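Local structure of antiterminator Q protein (Enterobacteria phage SfI, 6JNY) at residues L22-Y28 against R55-D60; Q12-L16 against I141-D146; N17-W23 against L84-Y88; H95-Y101 against C126-V130. The protein acts as a phage Q antitermination factor, probably joining RNA polymerase so that transcription reads through terminators. All coordinates share one frame; numbering follows the deposited sequence.

Contact 1. Residues L22-Y28 against R55-D60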
# COMPACT_ATOMS: atom_id res chain seq x y z
N LEU A 22 6.48 -9.63 4.13
CA LEU A 22 6.38 -11.04 3.79
C LEU A 22 5.33 -11.26 2.72
O LEU A 22 5.54 -12.02 1.76
CB LEU A 22 6.04 -11.87 5.03
CG LEU A 22 7.14 -12.02 6.08
CD1 LEU A 22 6.58 -12.63 7.34
CD2 LEU A 22 8.30 -12.87 5.52
N TRP A 23 4.18 -10.59 2.85
CA TRP A 23 3.11 -10.71 1.88
C TRP A 23 3.52 -10.13 0.54
O TRP A 23 3.22 -10.69 -0.52
CB TRP A 23 1.86 -9.99 2.42
CG TRP A 23 0.83 -9.64 1.38
CD1 TRP A 23 -0.12 -10.48 0.85
CD2 TRP A 23 0.62 -8.36 0.79
NE1 TRP A 23 -0.89 -9.78 -0.06
CE2 TRP A 23 -0.47 -8.48 -0.11
CE3 TRP A 23 1.24 -7.11 0.92
CZ2 TRP A 23 -0.94 -7.41 -0.87
CZ3 TRP A 23 0.79 -6.05 0.16
CH2 TRP A 23 -0.30 -6.20 -0.72
N GLY A 24 4.24 -9.00 0.57
CA GLY A 24 4.62 -8.37 -0.67
C GLY A 24 5.55 -9.26 -1.48
O GLY A 24 5.41 -9.37 -2.70
N ALA A 25 6.47 -9.95 -0.80
CA ALA A 25 7.37 -10.86 -1.51
C ALA A 25 6.60 -12.06 -2.06
O ALA A 25 6.88 -12.54 -3.17
CB ALA A 25 8.47 -11.31 -0.56
N TRP A 26 5.61 -12.53 -1.30
CA TRP A 26 4.77 -13.64 -1.76
C TRP A 26 3.97 -13.23 -2.99
O TRP A 26 3.90 -13.98 -3.98
CB TRP A 26 3.87 -14.07 -0.61
CG TRP A 26 2.98 -15.22 -0.88
CD1 TRP A 26 3.30 -16.54 -0.80
CD2 TRP A 26 1.60 -15.16 -1.25
NE1 TRP A 26 2.20 -17.31 -1.12
CE2 TRP A 26 1.15 -16.49 -1.39
CE3 TRP A 26 0.70 -14.11 -1.48
CZ2 TRP A 26 -0.17 -16.79 -1.75
CZ3 TRP A 26 -0.60 -14.41 -1.84
CH2 TRP A 26 -1.02 -15.74 -1.97
N VAL A 27 3.36 -12.04 -2.96
CA VAL A 27 2.63 -11.55 -4.13
C VAL A 27 3.57 -11.42 -5.33
O VAL A 27 3.24 -11.83 -6.45
CB VAL A 27 1.96 -10.20 -3.81
CG1 VAL A 27 1.47 -9.52 -5.07
CG2 VAL A 27 0.82 -10.40 -2.82
N TYR A 28 4.75 -10.82 -5.12
CA TYR A 28 5.66 -10.55 -6.22
C TYR A 28 6.13 -11.84 -6.88
O TYR A 28 6.51 -11.83 -8.06
CB TYR A 28 6.86 -9.75 -5.72
CG TYR A 28 7.67 -9.05 -6.79
CD1 TYR A 28 7.11 -8.04 -7.56
CD2 TYR A 28 9.00 -9.36 -7.00
CE1 TYR A 28 7.84 -7.38 -8.53
CE2 TYR A 28 9.75 -8.72 -7.97
CZ TYR A 28 9.17 -7.72 -8.72
OH TYR A 28 9.90 -7.07 -9.69
N ARG A 55 14.10 -12.71 -1.14
CA ARG A 55 13.16 -12.17 -0.16
C ARG A 55 12.36 -13.26 0.54
O ARG A 55 11.73 -14.09 -0.11
CB ARG A 55 12.19 -11.20 -0.84
CG ARG A 55 12.56 -9.74 -0.71
CD ARG A 55 11.36 -8.88 -0.98
NE ARG A 55 11.09 -8.73 -2.41
CZ ARG A 55 10.03 -8.13 -2.92
NH1 ARG A 55 9.10 -7.61 -2.12
NH2 ARG A 55 9.88 -8.05 -4.24
N PRO A 56 12.39 -13.25 1.87
CA PRO A 56 11.56 -14.20 2.61
C PRO A 56 10.10 -13.87 2.39
O PRO A 56 9.72 -12.70 2.28
CB PRO A 56 11.98 -13.97 4.06
CG PRO A 56 12.51 -12.58 4.09
CD PRO A 56 13.11 -12.31 2.75
N MET A 57 9.29 -14.91 2.31
CA MET A 57 7.86 -14.75 2.07
C MET A 57 7.08 -15.59 3.06
O MET A 57 7.59 -16.54 3.65
CB MET A 57 7.49 -15.12 0.63
CG MET A 57 7.77 -16.57 0.27
SD MET A 57 7.08 -16.98 -1.35
CE MET A 57 8.02 -15.91 -2.40
N CYS A 58 5.82 -15.20 3.26
CA CYS A 58 4.94 -15.97 4.11
C CYS A 58 4.51 -17.24 3.38
O CYS A 58 4.81 -17.43 2.20
CB CYS A 58 3.71 -15.14 4.48
SG CYS A 58 2.89 -14.42 3.04
N ASN A 59 3.81 -18.11 4.10
CA ASN A 59 3.24 -19.30 3.49
C ASN A 59 1.99 -18.94 2.70
O ASN A 59 1.53 -17.79 2.71
CB ASN A 59 3.04 -20.41 4.53
CG ASN A 59 2.01 -20.05 5.58
OD1 ASN A 59 1.12 -19.23 5.35
ND2 ASN A 59 2.11 -20.68 6.74
N ASP A 60 1.41 -19.93 2.01
CA ASP A 60 0.30 -19.65 1.10
C ASP A 60 -0.97 -19.29 1.86
O ASP A 60 -1.73 -18.42 1.41
CB ASP A 60 0.05 -20.86 0.20
CG ASP A 60 1.11 -21.02 -0.87
OD1 ASP A 60 2.03 -20.18 -0.96
OD2 ASP A 60 1.01 -22.00 -1.64
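Trp26 and Asp60 tie the last turns of helix 10-28 to the first turn of helix 60-74, and the irregular segment 55-60 leading into that second helix lies along the first. Trp26 NE1 donates to Asp60 OD1 over 2.9 Å in an almost straight bond (172° at the hydrogen). The acceptor sits almost in the indole plane, whereas NE1 meets the carboxylate on its anti side, 33° out of the carboxylate plane.

Two sulfurs border the same indole. Cys58 SG approaches obliquely, 4.5 Å from the centroid of the five-membered Trp26 ring, a Cys sulfur-aromatic contact. Met57 makes a Met-aromatic contact, also oblique, with SD 3.8 Å from Trp26 CD1. The Met57 chain then bends at its last torsion (chi3 63°), which carries CE toward Ala25 O.

Farther back along the loop, Ala25 CB points at the loop and touches both Pro56 O, at 3.4 Å, and Arg55 CB, at 3.7 Å. The Arg55 guanidinium continues over the helix, one face toward Ala25 CA, until NH2 comes 3.2 Å from Tyr28 CD2. Its polar partners are Ala89 O, bonded to NH2, and Tyr88 O, weakly bonded to NH1, so Arg55 also reaches helix 78-90. One turn earlier on the helix, Leu22 CD2 packs 4.1 Å from Pro56 CB.

The carbonyl O of Asn59 lies over one face of the Trp26 ring. Asn59 OD1 accepting from Asp62 N is a side-chain N-cap, the usual way an asparagine closes the first turn of a helix, here helix 60-74.

Contact 2. Residues Q12-L16 against I141-D146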
# COMPACT_ATOMS: atom_id res chain seq x y z
N GLN A 12 2.74 -1.56 16.71
CA GLN A 12 1.77 -1.96 15.69
C GLN A 12 2.35 -1.80 14.30
O GLN A 12 2.16 -2.66 13.43
CB GLN A 12 0.50 -1.13 15.83
CG GLN A 12 -0.37 -1.50 17.02
CD GLN A 12 -1.42 -0.45 17.30
OE1 GLN A 12 -1.42 0.63 16.72
NE2 GLN A 12 -2.34 -0.78 18.20
N HIS A 13 3.07 -0.71 14.06
CA HIS A 13 3.70 -0.50 12.76
C HIS A 13 4.74 -1.57 12.47
O HIS A 13 4.78 -2.13 11.37
CB HIS A 13 4.33 0.88 12.67
CG HIS A 13 5.04 1.12 11.38
ND1 HIS A 13 6.37 0.82 11.18
CD2 HIS A 13 4.59 1.59 10.19
CE1 HIS A 13 6.71 1.12 9.94
NE2 HIS A 13 5.65 1.59 9.32
N GLU A 14 5.60 -1.88 13.45
CA GLU A 14 6.62 -2.91 13.21
C GLU A 14 5.98 -4.24 12.86
O GLU A 14 6.42 -4.94 11.94
CB GLU A 14 7.52 -3.06 14.43
CG GLU A 14 8.39 -1.86 14.73
CD GLU A 14 9.06 -1.96 16.09
OE1 GLU A 14 9.01 -3.05 16.70
OE2 GLU A 14 9.63 -0.94 16.55
N TRP A 15 4.91 -4.61 13.57
CA TRP A 15 4.21 -5.86 13.33
C TRP A 15 3.59 -5.88 11.94
O TRP A 15 3.79 -6.82 11.17
CB TRP A 15 3.12 -6.00 14.40
CG TRP A 15 2.28 -7.22 14.29
CD1 TRP A 15 2.56 -8.46 14.79
CD2 TRP A 15 1.00 -7.33 13.64
NE1 TRP A 15 1.55 -9.33 14.49
CE2 TRP A 15 0.58 -8.67 13.78
CE3 TRP A 15 0.19 -6.44 12.95
CZ2 TRP A 15 -0.64 -9.13 13.27
CZ3 TRP A 15 -1.02 -6.89 12.44
CH2 TRP A 15 -1.43 -8.22 12.61
N LEU A 16 2.83 -4.83 11.60
CA LEU A 16 2.14 -4.83 10.32
C LEU A 16 3.11 -4.70 9.16
O LEU A 16 2.96 -5.38 8.14
CB LEU A 16 1.09 -3.72 10.27
CG LEU A 16 0.38 -3.58 8.92
CD1 LEU A 16 -0.31 -4.89 8.53
CD2 LEU A 16 -0.61 -2.44 8.98
N ILE A 141 -5.34 -0.83 7.30
CA ILE A 141 -5.15 -2.27 7.22
C ILE A 141 -5.03 -2.91 8.60
O ILE A 141 -5.56 -4.01 8.83
CB ILE A 141 -3.96 -2.59 6.31
CG1 ILE A 141 -4.29 -2.26 4.86
CG2 ILE A 141 -3.60 -4.06 6.41
CD1 ILE A 141 -3.04 -2.16 3.98
N TYR A 142 -4.35 -2.26 9.54
CA TYR A 142 -3.98 -2.87 10.81
C TYR A 142 -5.13 -3.55 11.56
O TYR A 142 -5.02 -4.74 11.88
CB TYR A 142 -3.26 -1.88 11.74
CG TYR A 142 -3.07 -2.45 13.12
CD1 TYR A 142 -2.03 -3.34 13.38
CD2 TYR A 142 -3.98 -2.19 14.15
CE1 TYR A 142 -1.86 -3.92 14.62
CE2 TYR A 142 -3.82 -2.77 15.39
CZ TYR A 142 -2.76 -3.63 15.62
OH TYR A 142 -2.60 -4.21 16.87
N PRO A 143 -6.23 -2.86 11.89
CA PRO A 143 -7.27 -3.55 12.67
C PRO A 143 -7.90 -4.70 11.93
O PRO A 143 -8.31 -5.69 12.55
CB PRO A 143 -8.30 -2.45 12.95
CG PRO A 143 -8.13 -1.49 11.82
CD PRO A 143 -6.65 -1.50 11.50
N VAL A 144 -7.98 -4.61 10.61
CA VAL A 144 -8.58 -5.68 9.82
C VAL A 144 -7.68 -6.90 9.78
O VAL A 144 -8.15 -8.04 9.83
CB VAL A 144 -8.94 -5.18 8.41
CG1 VAL A 144 -9.70 -6.25 7.65
CG2 VAL A 144 -9.77 -3.91 8.52
N LEU A 145 -6.36 -6.69 9.65
CA LEU A 145 -5.46 -7.84 9.63
C LEU A 145 -5.34 -8.45 11.01
O LEU A 145 -5.29 -9.68 11.14
CB LEU A 145 -4.08 -7.43 9.11
CG LEU A 145 -3.15 -8.64 8.92
CD1 LEU A 145 -3.73 -9.62 7.92
CD2 LEU A 145 -1.72 -8.25 8.52
N ASP A 146 -5.26 -7.62 12.05
CA ASP A 146 -5.22 -8.15 13.41
C ASP A 146 -6.46 -8.99 13.68
O ASP A 146 -6.35 -10.09 14.24
CB ASP A 146 -5.12 -7.01 14.43
CG ASP A 146 -5.02 -7.51 15.85
OD1 ASP A 146 -4.20 -8.40 16.13
OD2 ASP A 146 -5.77 -6.99 16.70
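Gln12 and Tyr142 make the CH-pi part of this contact between the N-terminal helix 10-28 and the long C-terminal helix 123-155. Gln12 CB stands over one face of the Tyr142 ring, 4.2 Å from its centroid, and the extended chain continues across that face, with CG 3.5 Å from Tyr142 CZ. The Gln12 amide is tilted by 34° from the ring plane, and its OE1 is engaged by Thr9 N in its own part of the chain. Asp146 CB lies over the opposite face of the tyrosine, which is therefore flanked by a residue from each helix.

The aromatic part is Trp15 with Tyr142. Trp15 CE3 comes within 3.7 Å of Tyr142 CE1; the two planes are at 80°, and the rings meet obliquely. Farther out on the indole, CH2 touches the backbone of the long helix, 3.9 Å from Asp146 CA, while Asp146 OD2 forms a salt bridge with Lys150.

Aliphatic contacts close the inner side. Leu16 has CG anti to the backbone N, and this chi1 of 176° carries the isobutyl group to the other helix, where CD1 lies 3.6 Å from Leu145 CD2 and CD2 lies 3.9 Å from Tyr142 CB. Leu145 also packs on Leu65 and Ile66 of helix 60-74, extending the apolar layer inward.

Since the local axes stay 10.7 Å apart, large side chains span the gap. Cohesion between the segments comes from dispersion and CH-pi contacts, and the polar ends of Gln12 and Asp146 find partners within their own parts of the chain.

Contact 3. Residues N17-W23 against L84-Y88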
# COMPACT_ATOMS: atom_id res chain seq x y z
N ASN A 17 4.11 -3.82 9.29
CA ASN A 17 5.11 -3.68 8.23
C ASN A 17 5.80 -5.01 7.98
O ASN A 17 6.07 -5.36 6.82
CB ASN A 17 6.13 -2.61 8.61
CG ASN A 17 7.20 -2.46 7.58
OD1 ASN A 17 6.98 -1.87 6.52
ND2 ASN A 17 8.37 -3.02 7.86
N GLY A 18 6.10 -5.76 9.03
CA GLY A 18 6.73 -7.06 8.85
C GLY A 18 5.85 -7.99 8.04
O GLY A 18 6.32 -8.64 7.10
N TRP A 19 4.57 -8.08 8.39
CA TRP A 19 3.65 -8.93 7.64
C TRP A 19 3.52 -8.47 6.19
O TRP A 19 3.48 -9.30 5.28
CB TRP A 19 2.27 -8.95 8.31
CG TRP A 19 2.15 -9.98 9.38
CD1 TRP A 19 1.89 -9.75 10.71
CD2 TRP A 19 2.28 -11.40 9.23
NE1 TRP A 19 1.86 -10.95 11.39
CE2 TRP A 19 2.09 -11.97 10.50
CE3 TRP A 19 2.54 -12.24 8.15
CZ2 TRP A 19 2.15 -13.35 10.72
CZ3 TRP A 19 2.60 -13.61 8.37
CH2 TRP A 19 2.40 -14.14 9.64
N LEU A 20 3.46 -7.16 5.97
CA LEU A 20 3.31 -6.67 4.60
C LEU A 20 4.56 -6.89 3.77
O LEU A 20 4.46 -7.09 2.56
CB LEU A 20 2.86 -5.21 4.59
CG LEU A 20 1.44 -4.98 5.14
CD1 LEU A 20 1.13 -3.50 5.14
CD2 LEU A 20 0.40 -5.76 4.33
N GLU A 21 5.74 -6.89 4.39
CA GLU A 21 6.95 -7.27 3.66
C GLU A 21 6.91 -8.74 3.24
O GLU A 21 7.28 -9.08 2.10
CB GLU A 21 8.19 -6.99 4.53
CG GLU A 21 8.58 -5.50 4.60
CD GLU A 21 9.71 -5.22 5.59
OE1 GLU A 21 10.17 -6.15 6.26
OE2 GLU A 21 10.12 -4.04 5.70
N LEU A 22 6.48 -9.63 4.13
CA LEU A 22 6.38 -11.04 3.79
C LEU A 22 5.33 -11.26 2.72
O LEU A 22 5.54 -12.02 1.76
CB LEU A 22 6.04 -11.87 5.03
CG LEU A 22 7.14 -12.02 6.08
CD1 LEU A 22 6.58 -12.63 7.34
CD2 LEU A 22 8.30 -12.87 5.52
N TRP A 23 4.18 -10.59 2.85
CA TRP A 23 3.11 -10.71 1.88
C TRP A 23 3.52 -10.13 0.54
O TRP A 23 3.22 -10.69 -0.52
CB TRP A 23 1.86 -9.99 2.42
CG TRP A 23 0.83 -9.64 1.38
CD1 TRP A 23 -0.12 -10.48 0.85
CD2 TRP A 23 0.62 -8.36 0.79
NE1 TRP A 23 -0.89 -9.78 -0.06
CE2 TRP A 23 -0.47 -8.48 -0.11
CE3 TRP A 23 1.24 -7.11 0.92
CZ2 TRP A 23 -0.94 -7.41 -0.87
CZ3 TRP A 23 0.79 -6.05 0.16
CH2 TRP A 23 -0.30 -6.20 -0.72
N LEU A 84 0.91 1.12 -2.31
CA LEU A 84 1.19 0.03 -1.39
C LEU A 84 1.88 -1.13 -2.10
O LEU A 84 2.83 -1.71 -1.57
CB LEU A 84 -0.12 -0.45 -0.75
CG LEU A 84 -0.01 -1.47 0.38
CD1 LEU A 84 0.47 -0.81 1.65
CD2 LEU A 84 -1.37 -2.16 0.63
N LEU A 85 1.39 -1.49 -3.30
CA LEU A 85 1.99 -2.60 -4.04
C LEU A 85 3.40 -2.26 -4.54
O LEU A 85 4.29 -3.11 -4.46
CB LEU A 85 1.07 -3.03 -5.20
CG LEU A 85 -0.22 -3.74 -4.75
CD1 LEU A 85 -1.22 -3.83 -5.91
CD2 LEU A 85 0.08 -5.11 -4.19
N SER A 86 3.61 -1.03 -5.01
CA SER A 86 4.96 -0.61 -5.40
C SER A 86 5.93 -0.78 -4.24
O SER A 86 7.01 -1.35 -4.40
CB SER A 86 4.94 0.84 -5.87
OG SER A 86 4.24 0.96 -7.10
N TYR A 87 5.54 -0.33 -3.04
CA TYR A 87 6.46 -0.37 -1.91
C TYR A 87 6.67 -1.80 -1.41
O TYR A 87 7.81 -2.22 -1.19
CB TYR A 87 5.90 0.51 -0.79
CG TYR A 87 6.82 0.68 0.40
CD1 TYR A 87 6.49 0.14 1.63
CD2 TYR A 87 7.98 1.44 0.31
CE1 TYR A 87 7.30 0.31 2.73
CE2 TYR A 87 8.80 1.61 1.40
CZ TYR A 87 8.46 1.06 2.61
OH TYR A 87 9.27 1.23 3.71
N TYR A 88 5.59 -2.55 -1.19
CA TYR A 88 5.74 -3.86 -0.57
C TYR A 88 5.97 -4.99 -1.56
O TYR A 88 6.78 -5.87 -1.28
CB TYR A 88 4.54 -4.17 0.35
CG TYR A 88 4.59 -3.40 1.64
CD1 TYR A 88 5.58 -3.65 2.58
CD2 TYR A 88 3.69 -2.38 1.89
CE1 TYR A 88 5.64 -2.94 3.77
CE2 TYR A 88 3.74 -1.66 3.06
CZ TYR A 88 4.72 -1.94 3.99
OH TYR A 88 4.77 -1.23 5.16
O HOH W 1 8.87 0.17 6.02
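Leu20 and Tyr88 form the centre of the contact: Leu20 CB sits over the middle of the phenol, 3.6 Å from the ring centroid and only 7° off the normal. The opposite face of that ring is covered by Tyr87 CD1, 3.5 Å above the plane, so the phenol is held between Leu20 of the facing helix and Tyr87 of its own. At its edge, Tyr88 OH donates to Asn17 OD1 over 2.7 Å, meeting a lone pair in the carbonyl plane at a C=O...donor angle of 134°.

This is a near-perpendicular crossing inside the helical bundle: the segments 17-23 and 84-88, on helices 10-28 and 78-90, cross at 84° with axes 9.8 Å apart, and the second has a wider pi-type turn at 86-88.

Around this first shell, a water donates to Asn17 OD1 at 2.8 Å and is 2.6 Å from Tyr87 OH, giving the amide oxygen two donors. Asn17 ND2 is steadied from its own helix by a weak bond to Glu21 OE2. On the inner side, Trp23 CH2 packs 3.7 Å from Leu85 CD2, while Ser67 OG holds the indole nitrogen. Leu138 of helix 123-155 touches both Leu20 and Tyr88, and Ile40 of helix 38-45 packs on Trp23 and Leu85.

Contact 4. Residues H95-Y101 against C126-V130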
# COMPACT_ATOMS: atom_id res chain seq x y z
N HIS A 95 11.28 7.14 -2.05
CA HIS A 95 11.79 8.17 -2.95
C HIS A 95 11.54 7.80 -4.41
O HIS A 95 11.21 8.67 -5.23
CB HIS A 95 13.28 8.38 -2.71
CG HIS A 95 13.60 9.30 -1.57
ND1 HIS A 95 12.73 10.29 -1.14
CD2 HIS A 95 14.70 9.41 -0.79
CE1 HIS A 95 13.29 10.95 -0.14
NE2 HIS A 95 14.48 10.44 0.09
N ALA A 96 11.69 6.52 -4.76
CA ALA A 96 11.46 6.10 -6.14
C ALA A 96 9.99 6.23 -6.51
O ALA A 96 9.65 6.64 -7.63
CB ALA A 96 11.98 4.68 -6.36
N ILE A 97 9.09 5.87 -5.59
CA ILE A 97 7.66 6.04 -5.85
C ILE A 97 7.31 7.51 -6.00
O ILE A 97 6.56 7.89 -6.91
CB ILE A 97 6.86 5.39 -4.71
CG1 ILE A 97 7.14 3.89 -4.64
CG2 ILE A 97 5.37 5.70 -4.87
CD1 ILE A 97 6.63 3.26 -3.34
N ALA A 98 7.88 8.36 -5.14
CA ALA A 98 7.58 9.78 -5.22
C ALA A 98 8.12 10.41 -6.49
O ALA A 98 7.48 11.31 -7.05
CB ALA A 98 8.13 10.51 -3.99
N SER A 99 9.27 9.95 -6.98
CA SER A 99 9.81 10.49 -8.22
C SER A 99 8.85 10.27 -9.38
O SER A 99 8.64 11.18 -10.20
CB SER A 99 11.17 9.85 -8.52
OG SER A 99 11.69 10.34 -9.74
N TYR A 100 8.27 9.08 -9.48
CA TYR A 100 7.32 8.81 -10.55
C TYR A 100 6.01 9.55 -10.33
O TYR A 100 5.41 10.06 -11.29
CB TYR A 100 7.06 7.31 -10.69
CG TYR A 100 6.18 7.01 -11.88
CD1 TYR A 100 4.84 6.69 -11.71
CD2 TYR A 100 6.67 7.10 -13.18
CE1 TYR A 100 4.03 6.44 -12.79
CE2 TYR A 100 5.87 6.85 -14.27
CZ TYR A 100 4.54 6.52 -14.07
OH TYR A 100 3.72 6.26 -15.15
N TYR A 101 5.54 9.58 -9.08
CA TYR A 101 4.35 10.34 -8.70
C TYR A 101 4.49 11.80 -9.11
O TYR A 101 3.57 12.39 -9.68
CB TYR A 101 4.22 10.20 -7.18
CG TYR A 101 3.03 10.78 -6.44
CD1 TYR A 101 2.14 9.95 -5.78
CD2 TYR A 101 2.87 12.16 -6.29
CE1 TYR A 101 1.08 10.46 -5.06
CE2 TYR A 101 1.81 12.68 -5.57
CZ TYR A 101 0.92 11.82 -4.96
OH TYR A 101 -0.14 12.33 -4.23
N CYS A 126 5.30 15.85 -3.23
CA CYS A 126 4.99 14.48 -3.64
C CYS A 126 5.59 13.46 -2.68
O CYS A 126 4.96 12.44 -2.37
CB CYS A 126 5.46 14.25 -5.07
SG CYS A 126 4.51 15.21 -6.29
N ARG A 127 6.80 13.73 -2.18
CA ARG A 127 7.39 12.83 -1.19
C ARG A 127 6.56 12.76 0.08
O ARG A 127 6.34 11.67 0.63
CB ARG A 127 8.81 13.28 -0.85
CG ARG A 127 9.81 12.98 -1.92
CD ARG A 127 11.11 13.69 -1.63
NE ARG A 127 12.11 13.31 -2.61
CZ ARG A 127 13.28 13.92 -2.76
NH1 ARG A 127 13.60 14.95 -1.99
NH2 ARG A 127 14.12 13.49 -3.68
N ARG A 128 6.09 13.91 0.56
CA ARG A 128 5.25 13.93 1.75
C ARG A 128 3.95 13.18 1.52
O ARG A 128 3.50 12.40 2.37
CB ARG A 128 4.97 15.37 2.18
CG ARG A 128 4.11 15.45 3.43
CD ARG A 128 3.81 16.88 3.86
NE ARG A 128 3.36 17.74 2.77
CZ ARG A 128 2.11 17.76 2.30
NH1 ARG A 128 1.18 16.97 2.82
NH2 ARG A 128 1.79 18.58 1.31
N GLU A 129 3.33 13.38 0.35
CA GLU A 129 2.07 12.70 0.06
C GLU A 129 2.24 11.19 -0.03
O GLU A 129 1.38 10.44 0.43
CB GLU A 129 1.43 13.28 -1.21
CG GLU A 129 0.84 14.66 -0.95
CD GLU A 129 0.32 15.34 -2.20
OE1 GLU A 129 0.37 14.73 -3.28
OE2 GLU A 129 -0.15 16.50 -2.08
N VAL A 130 3.34 10.71 -0.62
CA VAL A 130 3.55 9.27 -0.68
C VAL A 130 3.68 8.69 0.72
O VAL A 130 3.09 7.65 1.05
CB VAL A 130 4.75 8.92 -1.57
CG1 VAL A 130 5.19 7.47 -1.33
CG2 VAL A 130 4.40 9.15 -3.03
O HOH W 2 11.98 11.35 -4.68
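Tyr101 spans the gap between helices 94-103 and 123-155, ending at Glu129. With CG anti to the backbone N (chi1 -176°), the phenol extends across the second helix, and OH donates to Glu129 OE1 over 2.6 Å. The bond reaches the anti side of the carboxylate, 28° out of its plane. Both ends have a further partner: Tyr101 OH is hydrogen-bonded to Lys79 NZ, and Glu129 OE1 forms a salt bridge with Arg108 NH2. The lysine and arginine so close by would probably favour a charged carboxylate. Beside the ring edge lies Cys126, its SG 3.5 Å from Tyr101 CD2 in a Cys sulfur-aromatic contact.

Val130 meets the phenol obliquely at its CD1 side: CG2 is 3.6 Å from Tyr101 CD1, on the same side of the ring plane as Cys126 O, and CG1 meets Ile97 CG2 at 4.0 Å. Ile97 in turn packs on Ile83 and Tyr87 of helix 78-90.

These two helices come before and after the antiparallel hairpin of strands 108-112 and 115-119 in the chain, and the Glu129 salt bridge reaches Arg108 at its start. Segments 95-101 and 126-130 cross at 122°, with axes 8.6 Å apart.

That close approach occurs where the helix offers the small side chain of Ala98, whose CB touches Arg127 CG at 3.6 Å. Arg127 then runs outward, extended as far as NE, and His95 CE1 lies over one face of its guanidinium. Although NE is near the imidazole, its hydrogen bond goes to a water 2.9 Å away, which itself donates to His95 O at 2.8 Å.

From the N terminus, helix 10-28 enters contacts 2, 3 and 1 in turn. Contact 1 closes the shortest of these loops, joining the helix to the segment before helix 60-74. The loop of contact 3 encloses it, reaching on to helix 78-90, and contact 2 spans both by bringing helix 123-155 back to the first helix. Contact 4 follows contact 3 in series, yet also falls within the span of contact 2, and closes the loop that carries the hairpin between helices 94-103 and 123-155. Contacts 1 and 3 meet at Arg55 and Tyr88, contacts 2 and 3 at Ile141 and Leu84, and contacts 3 and 4 at Tyr87 and Ile97. Contacts 2 and 4 grip the long helix with centres about 23 Å apart.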